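Local coordinates for SVS_variant_AS1 (Streptomyces sp. CWA1, PDB 6TJA), which is an ancestrally reconstructed, engineered terpene cyclase related to spiroviolene synthase, and probably cyclises geranylgeranyl diphosphate with loss of diphosphate, at residues F84-D88 against H89-N93; F103-L106 against A107-Q111; V160-Q163 against I164-A168; A180-L183 against L184-G187. All coordinates share one frame; numbering follows the deposited sequence.

Contact 1 (F84-D88 against H89-N93); sequences FAFDD and HRCDN
H89 folds back along its helix and grips A85 O twice, its backbone N and its ring ND1 each standing 3.0 Å from that oxygen and reaching it from opposite faces of the carbonyl plane. A chi1 of -68° swings the ring back along the helix, and chi2 turns ND1 to the carbonyl. D88 OD2 stands 3.9 Å above the centre of the imidazole, with the carboxylate plane nearly perpendicular to the ring. D87, D88 and D92 have the DDxxxD spacing of the aspartate-rich motif of class I terpene cyclases, which in relatives binds the magnesium ions that hold the substrate diphosphate. Here D87 OD2 and D92 OD2 lie 4.9 Å apart, their carboxylate planes only 20° from parallel. D87 O takes both C91 N and D92 N, the latter at 2.8 Å, where the helix widens into a pi-type turn. On the buried flank the F86 ring, swung anti to its backbone N (chi1 -175°), has R90 CB over one face, 4.2 Å from the centroid in a CH-pi contact. C91 SG comes in obliquely, 3.3 Å from F86 CE2. R90 bends at chi2 and carries its guanidinium off to a salt bridge with D124. Farther on, N93 ND2 donates a weak bond to D88 O at 3.3 Å.

Contact 2 (F103-L106 against A107-Q111); sequences FNAL and AGRVQ
L106 and V110, one turn apart, lie side by side and point the same way, with L106 CD1 3.9 Å from V110 CG2. They belong to helix 100-115 of the all-helical class I terpene cyclase fold, and form the tightly packed flank of this contact: both press against F86 of helix 70-91, and L106 also meets R90. V110 CG2, anti to its carbonyl carbon, rests 3.4 Å from L106 O, which also takes V110 N in an almost straight bond of 2.8 Å. One turn earlier A107 N is bound to F103 O just as straight. The F103 ring leans forward along the helix, CE2 lying 3.9 Å from A107 CB, which approaches it obliquely, while the rest of the ring packs on V160 and I164 of helix 143-169. The next side of the helix belongs to the dimer: N104 ND2 bonds N104 OD1 of the second subunit, and A105 packs on W162 of that subunit.

R109 makes the looser, partly exposed side, though N122 and D177 of the second subunit lie against it. Its CG lies anti to the carbonyl carbon and the chain bends at chi3 (-40°), so that the guanidinium doubles back along the helix instead of reaching outward. One face then lies over the backbone of L106, with CA 3.8 Å from the guanidinium plane and toward its rim. The two terminal nitrogens rest on different neighbours, NH1 standing 3.8 Å from A105 CB and NH2 3.6 Å from L106 CD1.

Contact 3 (V160-Q163 against I164-A168); sequences VAWQ and IGNQA
The backbone from V160 to Q167 is regular alpha-helix, I164, G165, N166 and Q167 each donating to the carbonyl four residues back, most nearly straight at I164 N to V160 O (2.8 Å, 178°). Along one side V160 and I164 meet branch to branch: the ethyl arm of I164 is fully extended and brings CD1 to 3.7 Å from V160 CG1. Both residues pack against F103 of helix 100-115. Across the helix W162 and N166 lie alongside each other and point the same way, the indole and amide planes 78° apart. In the class I terpene cyclase fold this side of helix 143-169 faces both helix 175-185 and the second subunit, where W162 packs on G108, and N166 on A105, of that subunit. N166 OD1 sits at the indole edge in its plane, 3.7 Å from W162 CD1. A water in the same plane joins the two side chains, accepting from W162 NE1 at 3.0 Å and giving a weak bond to N166 OD1 at 3.3 Å. The other end of the amide is held as well, since N166 ND2 bonds Q244 OE1, while Q244 NE2 binds the carbonyl oxygen of Q163.

Contact 4 (A180-L183 against L184-G187); sequences AMRL and LSAG
R182 lays its guanidinium over the methyl of A186 where helix 175-185 breaks off, a position resembling the helix G break of class I terpene cyclases. In bacterial relatives the residues spaced like R182, S185 and A186 form the effector triad that senses the substrate diphosphate, and a like role here is probable but unproven.

Backbone bonds come first. M181 O accepts from S185 N at 2.9 Å in the carbonyl plane and from L184 N at 3.0 Å, the second donor standing 52° out of that plane. The last turn is slacker, A186 N to R182 O being a weak bond of 3.3 Å. G187 then leaves the helix with positive phi (85°) and serves as N-cap of helix 188-192.

Among polar side chains, S185 OG takes the position between its backbone N and carbonyl carbon, and from there gives a weak bond to M181 O. The same OG lies at the guanidinium edge of R182, in its plane. Beyond the two segments R182 NH2 makes a salt bridge with D229, which holds the far end of the chain.

Van der Waals contact completes the turn. L184 CB rests against M181 O, and its side chain also meets R154 of the second subunit. The bend of R182 at chi2 (68°) brings its head across the helix end, A186 CB standing 3.3 Å above the guanidinium plane and 3.4 Å from R182 NH1.

The four contacts come in order along the chain, each on a single helix or running off its end: 70-91, 100-115, 143-169 and 175-185. Contacts 1, 2 and 3 form a triangle with centres about 13 to 14 Å apart; F103 bridges them, touching C91, V160 and I164. Contact 4 lies about 11 Å from contact 3, centre to centre, and is joined to it through M181 packed on W162, Q163 and N166. It does not touch contact 1, whose nearest atoms are about 5 Å away, nor contact 2. The aspartate-rich end of contact 1 and the helix break of contact 4 probably flank the diphosphate site, whereas contacts 2, 3 and 4 all reach the second subunit.

Contact 1 (F84-D88 against H89-N93)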
loop_
_atom_site.group_PDB
_atom_site.type_symbol
_atom_site.label_atom_id
_atom_site.label_comp_id
_atom_site.label_asym_id
_atom_site.label_seq_id
_atom_site.Cartn_x
_atom_site.Cartn_y
_atom_site.Cartn_z
ATOM N N PHE A 84 17.442 -7.244 -0.620
ATOM C CA PHE A 84 18.351 -7.852 0.390
ATOM C C PHE A 84 19.232 -6.745 0.984
ATOM O O PHE A 84 19.400 -6.670 2.204
ATOM C CB PHE A 84 19.164 -9.018 -0.184
ATOM C CG PHE A 84 18.374 -10.284 -0.392
ATOM C CD1 PHE A 84 17.417 -10.695 0.529
ATOM C CD2 PHE A 84 18.581 -11.065 -1.518
ATOM C CE1 PHE A 84 16.694 -11.860 0.323
ATOM C CE2 PHE A 84 17.869 -12.242 -1.714
ATOM C CZ PHE A 84 16.928 -12.636 -0.792
ATOM N N ALA A 85 19.738 -5.864 0.127
ATOM C CA ALA A 85 20.655 -4.777 0.515
ATOM C C ALA A 85 19.908 -3.769 1.416
ATOM O O ALA A 85 20.434 -3.396 2.494
ATOM C CB ALA A 85 21.212 -4.149 -0.728
ATOM N N PHE A 86 18.709 -3.349 1.027
ATOM C CA PHE A 86 17.904 -2.374 1.806
ATOM C C PHE A 86 17.486 -3.017 3.136
ATOM O O PHE A 86 17.594 -2.389 4.203
ATOM C CB PHE A 86 16.713 -1.887 0.977
ATOM C CG PHE A 86 15.898 -0.814 1.646
ATOM C CD1 PHE A 86 16.130 0.526 1.364
ATOM C CD2 PHE A 86 14.886 -1.143 2.537
ATOM C CE1 PHE A 86 15.369 1.511 1.970
ATOM C CE2 PHE A 86 14.134 -0.151 3.146
ATOM C CZ PHE A 86 14.391 1.172 2.877
ATOM N N ASP A 87 17.045 -4.269 3.102
ATOM C CA ASP A 87 16.670 -4.975 4.343
ATOM C C ASP A 87 17.864 -4.928 5.303
ATOM O O ASP A 87 17.669 -4.501 6.446
ATOM C CB ASP A 87 16.213 -6.415 4.099
ATOM C CG ASP A 87 15.727 -7.067 5.381
ATOM O OD1 ASP A 87 14.790 -6.515 5.999
ATOM O OD2 ASP A 87 16.315 -8.088 5.781
ATOM N N ASP A 88 19.066 -5.295 4.843
ATOM C CA ASP A 88 20.245 -5.541 5.722
ATOM C C ASP A 88 20.868 -4.224 6.238
ATOM O O ASP A 88 21.380 -4.255 7.358
ATOM C CB ASP A 88 21.274 -6.429 5.018
ATOM C CG ASP A 88 22.549 -6.665 5.810
ATOM O OD1 ASP A 88 22.560 -7.557 6.691
ATOM O OD2 ASP A 88 23.518 -5.967 5.506
ATOM N N HIS A 89 20.792 -3.136 5.497
ATOM C CA HIS A 89 21.354 -1.876 5.919
ATOM C C HIS A 89 20.380 -0.872 6.528
ATOM O O HIS A 89 20.802 0.015 7.198
ATOM C CB HIS A 89 22.035 -1.173 4.758
ATOM C CG HIS A 89 23.258 -1.852 4.271
ATOM N ND1 HIS A 89 23.288 -2.573 3.101
ATOM C CD2 HIS A 89 24.503 -1.919 4.784
ATOM C CE1 HIS A 89 24.493 -3.071 2.924
ATOM N NE2 HIS A 89 25.250 -2.687 3.930
ATOM N N ARG A 90 19.090 -0.996 6.285
ATOM C CA ARG A 90 18.151 -0.005 6.779
ATOM C C ARG A 90 16.982 -0.502 7.551
ATOM O O ARG A 90 16.319 0.250 8.177
ATOM C CB ARG A 90 17.543 0.758 5.611
ATOM C CG ARG A 90 18.520 1.430 4.707
ATOM C CD ARG A 90 18.659 2.893 5.028
ATOM N NE ARG A 90 19.930 3.382 4.567
ATOM C CZ ARG A 90 20.089 4.268 3.607
ATOM N NH1 ARG A 90 19.050 4.798 2.984
ATOM N NH2 ARG A 90 21.302 4.610 3.263
ATOM N N CYS A 91 16.735 -1.776 7.495
ATOM C CA CYS A 91 15.530 -2.386 8.100
ATOM C C CYS A 91 15.966 -3.215 9.299
ATOM O O CYS A 91 15.418 -3.004 10.371
ATOM C CB CYS A 91 14.744 -3.206 7.075
ATOM S SG CYS A 91 14.137 -2.227 5.662
ATOM N N ASP A 92 16.949 -4.097 9.122
ATOM C CA ASP A 92 17.269 -5.189 10.087
ATOM C C ASP A 92 18.420 -4.793 11.041
ATOM O O ASP A 92 18.423 -5.332 12.145
ATOM C CB ASP A 92 17.534 -6.504 9.337
ATOM C CG ASP A 92 17.345 -7.745 10.190
ATOM O OD1 ASP A 92 16.281 -7.843 10.855
ATOM O OD2 ASP A 92 18.270 -8.595 10.200
ATOM N N ASN A 93 19.359 -3.959 10.629
ATOM C CA ASN A 93 20.539 -3.752 11.432
ATOM C C ASN A 93 21.045 -2.423 11.910
ATOM O O ASN A 93 21.589 -2.363 13.021
ATOM C CB ASN A 93 21.727 -4.380 10.712
ATOM C CG ASN A 93 21.725 -5.868 10.790
ATOM O OD1 ASN A 93 21.413 -6.428 11.800
ATOM N ND2 ASN A 93 22.043 -6.512 9.702
#

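Contact 2 (F103-L106 against A107-Q111)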
loop_
_atom_site.group_PDB
_atom_site.type_symbol
_atom_site.label_atom_id
_atom_site.label_comp_id
_atom_site.label_asym_id
_atom_site.label_seq_id
_atom_site.Cartn_x
_atom_site.Cartn_y
_atom_site.Cartn_z
ATOM N N PHE A 103 12.146 5.537 10.750
ATOM C CA PHE A 103 11.858 4.563 9.672
ATOM C C PHE A 103 10.594 4.970 8.902
ATOM O O PHE A 103 10.588 4.893 7.665
ATOM C CB PHE A 103 11.764 3.132 10.182
ATOM C CG PHE A 103 11.565 2.179 9.033
ATOM C CD1 PHE A 103 12.631 1.788 8.247
ATOM C CD2 PHE A 103 10.293 1.765 8.674
ATOM C CE1 PHE A 103 12.452 0.937 7.168
ATOM C CE2 PHE A 103 10.116 0.930 7.582
ATOM C CZ PHE A 103 11.193 0.526 6.822
ATOM N N ASN A 104 9.565 5.423 9.602
ATOM C CA ASN A 104 8.293 5.815 8.962
ATOM C C ASN A 104 8.597 6.885 7.899
ATOM O O ASN A 104 7.948 6.870 6.849
ATOM C CB ASN A 104 7.274 6.238 10.007
ATOM C CG ASN A 104 6.756 5.094 10.850
ATOM O OD1 ASN A 104 7.093 3.931 10.623
ATOM N ND2 ASN A 104 5.883 5.420 11.783
ATOM N N ALA A 105 9.548 7.777 8.149
ATOM C CA ALA A 105 9.891 8.859 7.208
ATOM C C ALA A 105 10.670 8.263 6.033
ATOM O O ALA A 105 10.343 8.595 4.861
ATOM C CB ALA A 105 10.655 9.965 7.897
ATOM N N LEU A 106 11.650 7.404 6.306
ATOM C CA LEU A 106 12.379 6.711 5.211
ATOM C C LEU A 106 11.391 5.931 4.331
ATOM O O LEU A 106 11.473 6.051 3.115
ATOM C CB LEU A 106 13.458 5.795 5.793
ATOM C CG LEU A 106 14.228 4.983 4.757
ATOM C CD1 LEU A 106 15.184 5.869 3.973
ATOM C CD2 LEU A 106 14.996 3.840 5.402
ATOM N N ALA A 107 10.502 5.131 4.920
ATOM C CA ALA A 107 9.518 4.300 4.182
ATOM C C ALA A 107 8.716 5.208 3.250
ATOM O O ALA A 107 8.414 4.814 2.095
ATOM C CB ALA A 107 8.602 3.580 5.125
ATOM N N GLY A 108 8.393 6.395 3.737
ATOM C CA GLY A 108 7.618 7.376 2.963
ATOM C C GLY A 108 8.438 7.941 1.826
ATOM O O GLY A 108 7.899 8.024 0.711
ATOM N N ARG A 109 9.692 8.304 2.084
ATOM C CA ARG A 109 10.592 8.902 1.051
ATOM C C ARG A 109 10.882 7.843 -0.028
ATOM O O ARG A 109 10.760 8.164 -1.198
ATOM C CB ARG A 109 11.865 9.505 1.654
ATOM C CG ARG A 109 11.644 10.769 2.488
ATOM C CD ARG A 109 12.878 11.564 2.915
ATOM N NE ARG A 109 13.950 10.672 3.306
ATOM C CZ ARG A 109 14.226 10.274 4.562
ATOM N NH1 ARG A 109 13.520 10.724 5.594
ATOM N NH2 ARG A 109 15.230 9.429 4.776
ATOM N N VAL A 110 11.208 6.606 0.348
ATOM C CA VAL A 110 11.545 5.531 -0.630
ATOM C C VAL A 110 10.297 5.196 -1.468
ATOM O O VAL A 110 10.399 5.142 -2.716
ATOM C CB VAL A 110 12.119 4.304 0.092
ATOM C CG1 VAL A 110 12.303 3.120 -0.832
ATOM C CG2 VAL A 110 13.427 4.667 0.745
ATOM N N GLN A 111 9.157 4.995 -0.810
ATOM C CA GLN A 111 7.908 4.673 -1.526
ATOM C C GLN A 111 7.621 5.806 -2.544
ATOM O O GLN A 111 7.391 5.494 -3.712
ATOM C CB GLN A 111 6.805 4.338 -0.523
ATOM C CG GLN A 111 5.503 3.931 -1.183
ATOM C CD GLN A 111 5.525 2.614 -1.926
ATOM O OE1 GLN A 111 6.247 1.665 -1.560
ATOM N NE2 GLN A 111 4.684 2.535 -2.958
#

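Contact 3 (V160-Q163 against I164-A168)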
loop_
_atom_site.group_PDB
_atom_site.type_symbol
_atom_site.label_atom_id
_atom_site.label_comp_id
_atom_site.label_asym_id
_atom_site.label_seq_id
_atom_site.Cartn_x
_atom_site.Cartn_y
_atom_site.Cartn_z
ATOM N N VAL A 160 7.539 -3.982 7.679
ATOM C CA VAL A 160 8.862 -3.645 8.275
ATOM C C VAL A 160 8.637 -2.595 9.374
ATOM O O VAL A 160 9.214 -2.755 10.441
ATOM C CB VAL A 160 9.890 -3.167 7.233
ATOM C CG1 VAL A 160 11.161 -2.722 7.912
ATOM C CG2 VAL A 160 10.218 -4.248 6.199
ATOM N N ALA A 161 7.828 -1.580 9.112
ATOM C CA ALA A 161 7.505 -0.497 10.064
ATOM C C ALA A 161 6.889 -1.100 11.326
ATOM O O ALA A 161 7.314 -0.710 12.407
ATOM C CB ALA A 161 6.571 0.518 9.419
ATOM N N TRP A 162 5.945 -2.031 11.177
ATOM C CA TRP A 162 5.328 -2.825 12.276
ATOM C C TRP A 162 6.416 -3.587 13.044
ATOM O O TRP A 162 6.492 -3.474 14.286
ATOM C CB TRP A 162 4.310 -3.780 11.662
ATOM C CG TRP A 162 3.417 -4.552 12.586
ATOM C CD1 TRP A 162 3.498 -4.723 13.935
ATOM C CD2 TRP A 162 2.296 -5.339 12.148
ATOM N NE1 TRP A 162 2.469 -5.510 14.377
ATOM C CE2 TRP A 162 1.711 -5.893 13.303
ATOM C CE3 TRP A 162 1.700 -5.557 10.900
ATOM C CZ2 TRP A 162 0.572 -6.694 13.232
ATOM C CZ3 TRP A 162 0.578 -6.350 10.833
ATOM C CH2 TRP A 162 0.014 -6.896 11.989
ATOM N N GLN A 163 7.232 -4.342 12.320
ATOM C CA GLN A 163 8.337 -5.122 12.921
ATOM C C GLN A 163 9.251 -4.217 13.764
ATOM O O GLN A 163 9.469 -4.547 14.942
ATOM C CB GLN A 163 9.113 -5.848 11.835
ATOM C CG GLN A 163 9.779 -7.102 12.358
ATOM C CD GLN A 163 11.026 -7.412 11.571
ATOM O OE1 GLN A 163 10.963 -7.881 10.426
ATOM N NE2 GLN A 163 12.160 -7.126 12.197
ATOM N N ILE A 164 9.791 -3.151 13.181
ATOM C CA ILE A 164 10.702 -2.168 13.845
ATOM C C ILE A 164 10.017 -1.553 15.086
ATOM O O ILE A 164 10.712 -1.323 16.107
ATOM C CB ILE A 164 11.126 -1.096 12.818
ATOM C CG1 ILE A 164 12.094 -1.673 11.786
ATOM C CG2 ILE A 164 11.706 0.121 13.501
ATOM C CD1 ILE A 164 12.446 -0.689 10.679
ATOM N N GLY A 165 8.713 -1.254 14.989
ATOM C CA GLY A 165 7.878 -0.788 16.105
ATOM C C GLY A 165 7.913 -1.798 17.242
ATOM O O GLY A 165 8.140 -1.366 18.410
ATOM N N ASN A 166 7.715 -3.084 16.922
ATOM C CA ASN A 166 7.743 -4.193 17.920
ATOM C C ASN A 166 9.121 -4.240 18.599
ATOM O O ASN A 166 9.167 -4.324 19.854
ATOM C CB ASN A 166 7.407 -5.544 17.288
ATOM C CG ASN A 166 5.942 -5.707 16.943
ATOM O OD1 ASN A 166 5.130 -4.853 17.283
ATOM N ND2 ASN A 166 5.604 -6.792 16.255
ATOM N N GLN A 167 10.187 -4.103 17.809
ATOM C CA GLN A 167 11.599 -4.174 18.274
ATOM C C GLN A 167 11.894 -3.026 19.243
ATOM O O GLN A 167 12.387 -3.314 20.319
ATOM C CB GLN A 167 12.583 -4.173 17.102
ATOM C CG GLN A 167 12.863 -5.572 16.551
ATOM C CD GLN A 167 13.438 -6.526 17.572
ATOM O OE1 GLN A 167 12.773 -7.451 18.045
ATOM N NE2 GLN A 167 14.689 -6.299 17.935
ATOM N N ALA A 168 11.575 -1.781 18.888
ATOM C CA ALA A 168 11.830 -0.610 19.752
ATOM C C ALA A 168 11.235 -0.905 21.131
ATOM O O ALA A 168 11.914 -0.586 22.127
ATOM C CB ALA A 168 11.253 0.659 19.164
HETATM O O HOH W 1 2.190 -6.425 17.240
#

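Contact 4 (A180-L183 against L184-G187)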
loop_
_atom_site.group_PDB
_atom_site.type_symbol
_atom_site.label_atom_id
_atom_site.label_comp_id
_atom_site.label_asym_id
_atom_site.label_seq_id
_atom_site.Cartn_x
_atom_site.Cartn_y
_atom_site.Cartn_z
ATOM N N ALA A 180 0.426 -12.089 10.378
ATOM C CA ALA A 180 -0.038 -10.877 9.657
ATOM C C ALA A 180 1.171 -10.002 9.293
ATOM O O ALA A 180 1.274 -9.558 8.140
ATOM C CB ALA A 180 -1.057 -10.122 10.479
ATOM N N MET A 181 2.075 -9.776 10.245
ATOM C CA MET A 181 3.208 -8.839 10.100
ATOM C C MET A 181 4.201 -9.404 9.073
ATOM O O MET A 181 4.621 -8.689 8.146
ATOM C CB MET A 181 3.911 -8.670 11.449
ATOM C CG MET A 181 5.080 -7.772 11.405
ATOM S SD MET A 181 6.066 -7.780 12.898
ATOM C CE MET A 181 6.896 -9.352 12.763
ATOM N N ARG A 182 4.554 -10.658 9.252
ATOM C CA ARG A 182 5.612 -11.359 8.512
ATOM C C ARG A 182 5.153 -11.616 7.071
ATOM O O ARG A 182 6.000 -11.667 6.171
ATOM C CB ARG A 182 5.935 -12.614 9.319
ATOM C CG ARG A 182 7.123 -13.400 8.807
ATOM C CD ARG A 182 8.417 -12.635 8.989
ATOM N NE ARG A 182 9.490 -13.503 8.531
ATOM C CZ ARG A 182 10.620 -13.079 8.000
ATOM N NH1 ARG A 182 10.837 -11.787 7.829
ATOM N NH2 ARG A 182 11.509 -13.967 7.609
ATOM N N LEU A 183 3.855 -11.766 6.858
ATOM C CA LEU A 183 3.261 -11.841 5.509
ATOM C C LEU A 183 3.785 -10.640 4.720
ATOM O O LEU A 183 4.072 -10.782 3.548
ATOM C CB LEU A 183 1.747 -11.815 5.686
ATOM C CG LEU A 183 0.847 -12.080 4.476
ATOM C CD1 LEU A 183 1.076 -13.459 3.852
ATOM C CD2 LEU A 183 -0.604 -11.959 4.946
ATOM N N LEU A 184 3.953 -9.510 5.389
ATOM C CA LEU A 184 4.395 -8.246 4.765
ATOM C C LEU A 184 5.920 -8.073 4.851
ATOM O O LEU A 184 6.522 -7.700 3.830
ATOM C CB LEU A 184 3.634 -7.127 5.477
ATOM C CG LEU A 184 2.114 -7.138 5.308
ATOM C CD1 LEU A 184 1.517 -5.869 5.897
ATOM C CD2 LEU A 184 1.729 -7.266 3.823
ATOM N N SER A 185 6.511 -8.231 6.049
ATOM C CA SER A 185 7.877 -7.755 6.399
ATOM C C SER A 185 8.952 -8.611 5.724
ATOM O O SER A 185 10.087 -8.128 5.561
ATOM C CB SER A 185 8.084 -7.738 7.870
ATOM O OG SER A 185 8.017 -9.048 8.397
ATOM N N ALA A 186 8.627 -9.841 5.344
ATOM C CA ALA A 186 9.604 -10.756 4.699
ATOM C C ALA A 186 9.782 -10.442 3.210
ATOM O O ALA A 186 10.649 -11.046 2.662
ATOM C CB ALA A 186 9.233 -12.208 4.916
ATOM N N GLY A 187 9.041 -9.515 2.590
ATOM C CA GLY A 187 9.309 -9.057 1.207
ATOM C C GLY A 187 8.697 -9.906 0.080
ATOM O O GLY A 187 9.074 -9.687 -1.124
HETATM O O HOH W 2 5.504 -8.901 1.705
#